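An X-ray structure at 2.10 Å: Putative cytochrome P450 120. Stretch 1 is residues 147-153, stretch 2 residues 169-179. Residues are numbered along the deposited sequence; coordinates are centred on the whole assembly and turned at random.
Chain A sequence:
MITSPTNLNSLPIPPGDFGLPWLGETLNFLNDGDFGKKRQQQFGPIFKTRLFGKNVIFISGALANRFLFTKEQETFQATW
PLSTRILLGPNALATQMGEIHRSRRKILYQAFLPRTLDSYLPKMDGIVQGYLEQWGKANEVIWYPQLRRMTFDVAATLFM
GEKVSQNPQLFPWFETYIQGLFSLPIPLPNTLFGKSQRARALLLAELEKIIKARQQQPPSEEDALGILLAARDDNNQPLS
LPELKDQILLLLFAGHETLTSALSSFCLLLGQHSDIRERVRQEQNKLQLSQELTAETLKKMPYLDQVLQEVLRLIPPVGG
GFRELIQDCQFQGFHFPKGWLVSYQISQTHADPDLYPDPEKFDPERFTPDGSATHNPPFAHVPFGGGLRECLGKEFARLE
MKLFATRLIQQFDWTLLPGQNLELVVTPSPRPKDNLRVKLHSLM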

# COMPACT_ATOMS: atom_id res chain seq x y z
N LEU A 147 -9.59 -2.03 12.27
CA LEU A 147 -9.21 -1.20 11.13
C LEU A 147 -9.27 -2.01 9.84
O LEU A 147 -9.66 -1.48 8.82
CB LEU A 147 -7.81 -0.62 11.33
CG LEU A 147 -7.68 0.45 12.43
CD1 LEU A 147 -6.22 0.63 12.81
CD2 LEU A 147 -8.30 1.80 12.03
N ARG A 148 -8.92 -3.30 9.92
CA ARG A 148 -9.01 -4.23 8.80
C ARG A 148 -10.45 -4.45 8.35
O ARG A 148 -10.71 -4.56 7.15
CB ARG A 148 -8.36 -5.58 9.12
CG ARG A 148 -6.85 -5.53 9.20
CD ARG A 148 -6.22 -6.91 9.17
NE ARG A 148 -6.32 -7.53 7.85
CZ ARG A 148 -5.48 -7.32 6.85
NH1 ARG A 148 -4.45 -6.49 6.99
NH2 ARG A 148 -5.68 -7.94 5.68
N ARG A 149 -11.38 -4.48 9.30
CA ARG A 149 -12.81 -4.62 8.96
C ARG A 149 -13.30 -3.38 8.24
O ARG A 149 -13.93 -3.48 7.19
CB ARG A 149 -13.67 -4.93 10.18
CG ARG A 149 -13.37 -6.30 10.81
CD ARG A 149 -14.59 -6.90 11.54
NE ARG A 149 -15.23 -7.95 10.73
CZ ARG A 149 -14.89 -9.24 10.75
NH1 ARG A 149 -13.91 -9.68 11.55
NH2 ARG A 149 -15.52 -10.11 9.96
N MET A 150 -12.99 -2.21 8.79
CA MET A 150 -13.38 -0.93 8.22
C MET A 150 -12.84 -0.71 6.81
O MET A 150 -13.62 -0.44 5.90
CB MET A 150 -12.96 0.22 9.13
CG MET A 150 -13.44 1.61 8.65
SD MET A 150 -12.56 2.99 9.43
CE MET A 150 -10.91 2.71 8.84
N THR A 151 -11.52 -0.83 6.63
CA THR A 151 -10.92 -0.48 5.33
C THR A 151 -11.42 -1.41 4.23
O THR A 151 -11.61 -0.96 3.10
CB THR A 151 -9.37 -0.48 5.31
OG1 THR A 151 -8.87 -1.80 5.57
CG2 THR A 151 -8.80 0.51 6.29
N PHE A 152 -11.62 -2.69 4.55
CA PHE A 152 -12.25 -3.61 3.59
C PHE A 152 -13.65 -3.13 3.22
O PHE A 152 -13.99 -3.09 2.05
CB PHE A 152 -12.29 -5.08 4.06
CG PHE A 152 -12.82 -6.02 3.00
CD1 PHE A 152 -12.07 -6.32 1.87
CD2 PHE A 152 -14.10 -6.54 3.09
CE1 PHE A 152 -12.57 -7.15 0.86
CE2 PHE A 152 -14.61 -7.37 2.09
CZ PHE A 152 -13.85 -7.68 0.98
N ASP A 153 -14.44 -2.77 4.23
CA ASP A 153 -15.78 -2.24 4.04
C ASP A 153 -15.85 -1.02 3.12
O ASP A 153 -16.76 -0.91 2.33
CB ASP A 153 -16.43 -1.88 5.38
CG ASP A 153 -17.09 -3.07 6.05
OD1 ASP A 153 -16.68 -4.22 5.77
OD2 ASP A 153 -18.01 -2.84 6.87
N GLN A 169 -18.82 -13.48 3.55
CA GLN A 169 -17.71 -14.42 3.38
C GLN A 169 -16.53 -13.77 2.68
O GLN A 169 -15.43 -14.34 2.61
CB GLN A 169 -18.19 -15.60 2.51
CG GLN A 169 -19.00 -16.66 3.22
CD GLN A 169 -19.37 -17.82 2.29
OE1 GLN A 169 -20.16 -17.65 1.35
NE2 GLN A 169 -18.81 -19.00 2.56
N LEU A 170 -16.77 -12.57 2.15
CA LEU A 170 -15.83 -11.84 1.29
C LEU A 170 -14.57 -11.41 2.03
O LEU A 170 -13.46 -11.56 1.52
CB LEU A 170 -16.54 -10.62 0.69
CG LEU A 170 -16.33 -10.25 -0.78
CD1 LEU A 170 -16.63 -11.40 -1.75
CD2 LEU A 170 -17.20 -9.06 -1.13
N PHE A 171 -14.77 -10.88 3.24
CA PHE A 171 -13.69 -10.43 4.14
C PHE A 171 -12.83 -11.60 4.62
O PHE A 171 -11.62 -11.57 4.45
CB PHE A 171 -14.27 -9.61 5.31
CG PHE A 171 -13.25 -9.09 6.28
CD1 PHE A 171 -12.39 -8.06 5.92
CD2 PHE A 171 -13.16 -9.62 7.56
CE1 PHE A 171 -11.45 -7.57 6.82
CE2 PHE A 171 -12.22 -9.13 8.48
CZ PHE A 171 -11.36 -8.10 8.10
N PRO A 172 -13.45 -12.65 5.20
CA PRO A 172 -12.70 -13.85 5.60
C PRO A 172 -11.81 -14.43 4.49
O PRO A 172 -10.66 -14.80 4.75
CB PRO A 172 -13.81 -14.84 5.94
CG PRO A 172 -14.97 -13.99 6.35
CD PRO A 172 -14.88 -12.76 5.53
N TRP A 173 -12.35 -14.50 3.27
CA TRP A 173 -11.61 -14.98 2.11
C TRP A 173 -10.42 -14.07 1.74
O TRP A 173 -9.32 -14.55 1.50
CB TRP A 173 -12.54 -15.14 0.90
CG TRP A 173 -13.49 -16.31 0.99
CD1 TRP A 173 -13.32 -17.45 1.75
CD2 TRP A 173 -14.71 -16.50 0.27
NE1 TRP A 173 -14.38 -18.31 1.57
CE2 TRP A 173 -15.25 -17.75 0.67
CE3 TRP A 173 -15.41 -15.72 -0.65
CZ2 TRP A 173 -16.45 -18.24 0.16
CZ3 TRP A 173 -16.61 -16.21 -1.16
CH2 TRP A 173 -17.12 -17.47 -0.75
N PHE A 174 -10.65 -12.76 1.70
CA PHE A 174 -9.59 -11.80 1.41
C PHE A 174 -8.44 -11.85 2.40
O PHE A 174 -7.28 -11.75 2.02
CB PHE A 174 -10.15 -10.39 1.31
CG PHE A 174 -9.98 -9.78 -0.05
CD1 PHE A 174 -8.79 -9.13 -0.38
CD2 PHE A 174 -10.98 -9.86 -1.00
CE1 PHE A 174 -8.62 -8.57 -1.63
CE2 PHE A 174 -10.81 -9.30 -2.27
CZ PHE A 174 -9.63 -8.66 -2.58
N GLU A 175 -8.77 -12.05 3.66
CA GLU A 175 -7.78 -12.15 4.73
C GLU A 175 -6.85 -13.34 4.52
O GLU A 175 -5.63 -13.22 4.68
CB GLU A 175 -8.47 -12.20 6.10
CG GLU A 175 -9.31 -10.96 6.36
CD GLU A 175 -8.45 -9.72 6.54
OE1 GLU A 175 -8.30 -8.91 5.58
OE2 GLU A 175 -7.92 -9.55 7.65
N THR A 176 -7.44 -14.47 4.14
CA THR A 176 -6.71 -15.67 3.74
C THR A 176 -5.91 -15.48 2.43
O THR A 176 -4.75 -15.89 2.33
CB THR A 176 -7.69 -16.85 3.59
OG1 THR A 176 -8.47 -16.95 4.79
CG2 THR A 176 -6.96 -18.15 3.37
N TYR A 177 -6.54 -14.88 1.43
CA TYR A 177 -5.87 -14.53 0.17
C TYR A 177 -4.58 -13.70 0.44
O TYR A 177 -3.50 -14.07 0.02
CB TYR A 177 -6.86 -13.77 -0.72
CG TYR A 177 -6.27 -13.18 -1.98
CD1 TYR A 177 -6.00 -13.97 -3.09
CD2 TYR A 177 -6.00 -11.81 -2.06
CE1 TYR A 177 -5.45 -13.43 -4.23
CE2 TYR A 177 -5.46 -11.26 -3.21
CZ TYR A 177 -5.18 -12.08 -4.29
OH TYR A 177 -4.65 -11.54 -5.44
N ILE A 178 -4.73 -12.61 1.19
CA ILE A 178 -3.61 -11.74 1.56
C ILE A 178 -2.43 -12.45 2.26
O ILE A 178 -1.27 -12.20 1.91
CB ILE A 178 -4.11 -10.53 2.41
CG1 ILE A 178 -4.94 -9.58 1.54
CG2 ILE A 178 -2.93 -9.79 3.07
CD1 ILE A 178 -5.57 -8.42 2.31
N GLN A 179 -2.73 -13.36 3.19
CA GLN A 179 -1.69 -14.07 3.96
C GLN A 179 -0.71 -14.89 3.11
O GLN A 179 0.42 -15.13 3.53
CB GLN A 179 -2.31 -14.92 5.08
CG GLN A 179 -2.65 -14.12 6.35
CD GLN A 179 -3.15 -14.99 7.54
OE1 GLN A 179 -3.56 -14.45 8.58
NE2 GLN A 179 -3.10 -16.31 7.40

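The two helices cross at 108°, their axes 11.0 Å apart at closest approach, and together bury 472 Å². The contacts form a short patch, which stretch 2 supplies as two adjacent pairs, Leu-170/Phe-171 and Phe-174/Glu-175, followed by Ile-178 a turn later.

Leu-170 comes first. Its CB points sideways, yet Phe-152 CZ lies 4.0 Å from Leu-170 CG, a distance that marks apolar packing at the tip of the Phe-152 ring.

Phe-171 contributes the largest area, 121 Å², and sits where the backbones come nearest, with Phe-171 CA 7.0 Å from Phe-152 CA. With chi1 at t, its ring runs alongside stretch 1, from Phe-152 back toward Arg-148. Phe-152 CB meets its edge, 3.5 Å from Phe-171 CD1, while Phe-171 CA sits over the face of the Phe-152 ring, 4.2 Å from the centroid and 27° off the normal, a CH-pi contact. The two ring planes are oblique at 51°. Further along the same ring, Arg-148 O approaches Phe-171 CE1 at 3.1 Å, and the guanidinium of Arg-149 lays one face toward Phe-171, with Arg-149 NH2 3.4 Å from Phe-171 CD2. The one side chain thus touches both an apolar neighbour and a guanidinium.

One turn on, buried Phe-174 presents a ring face to Phe-152, whose CE1 is 3.7 Å from Phe-174 CD2; Phe-152 therefore packs against three apolar side chains of stretch 2, which covers 112 Å² of it.

Glu-175 provides the polar link. Its CB points sideways, but chi1 and chi2, both m, bring the carboxylate to Arg-148. Arg-148 NE donates to Glu-175 OE2 (2.6 Å, 160°) and Arg-148 NH2 to Glu-175 OE1 (2.8 Å, 152°), a two-pronged salt bridge at the guanidinium edge.

Ile-178 closes the series: its CD1 lies 3.4 Å from Arg-148 NH2, near the guanidinium plane, a van der Waals contact that places a methyl beside the guanidinium of the salt bridge.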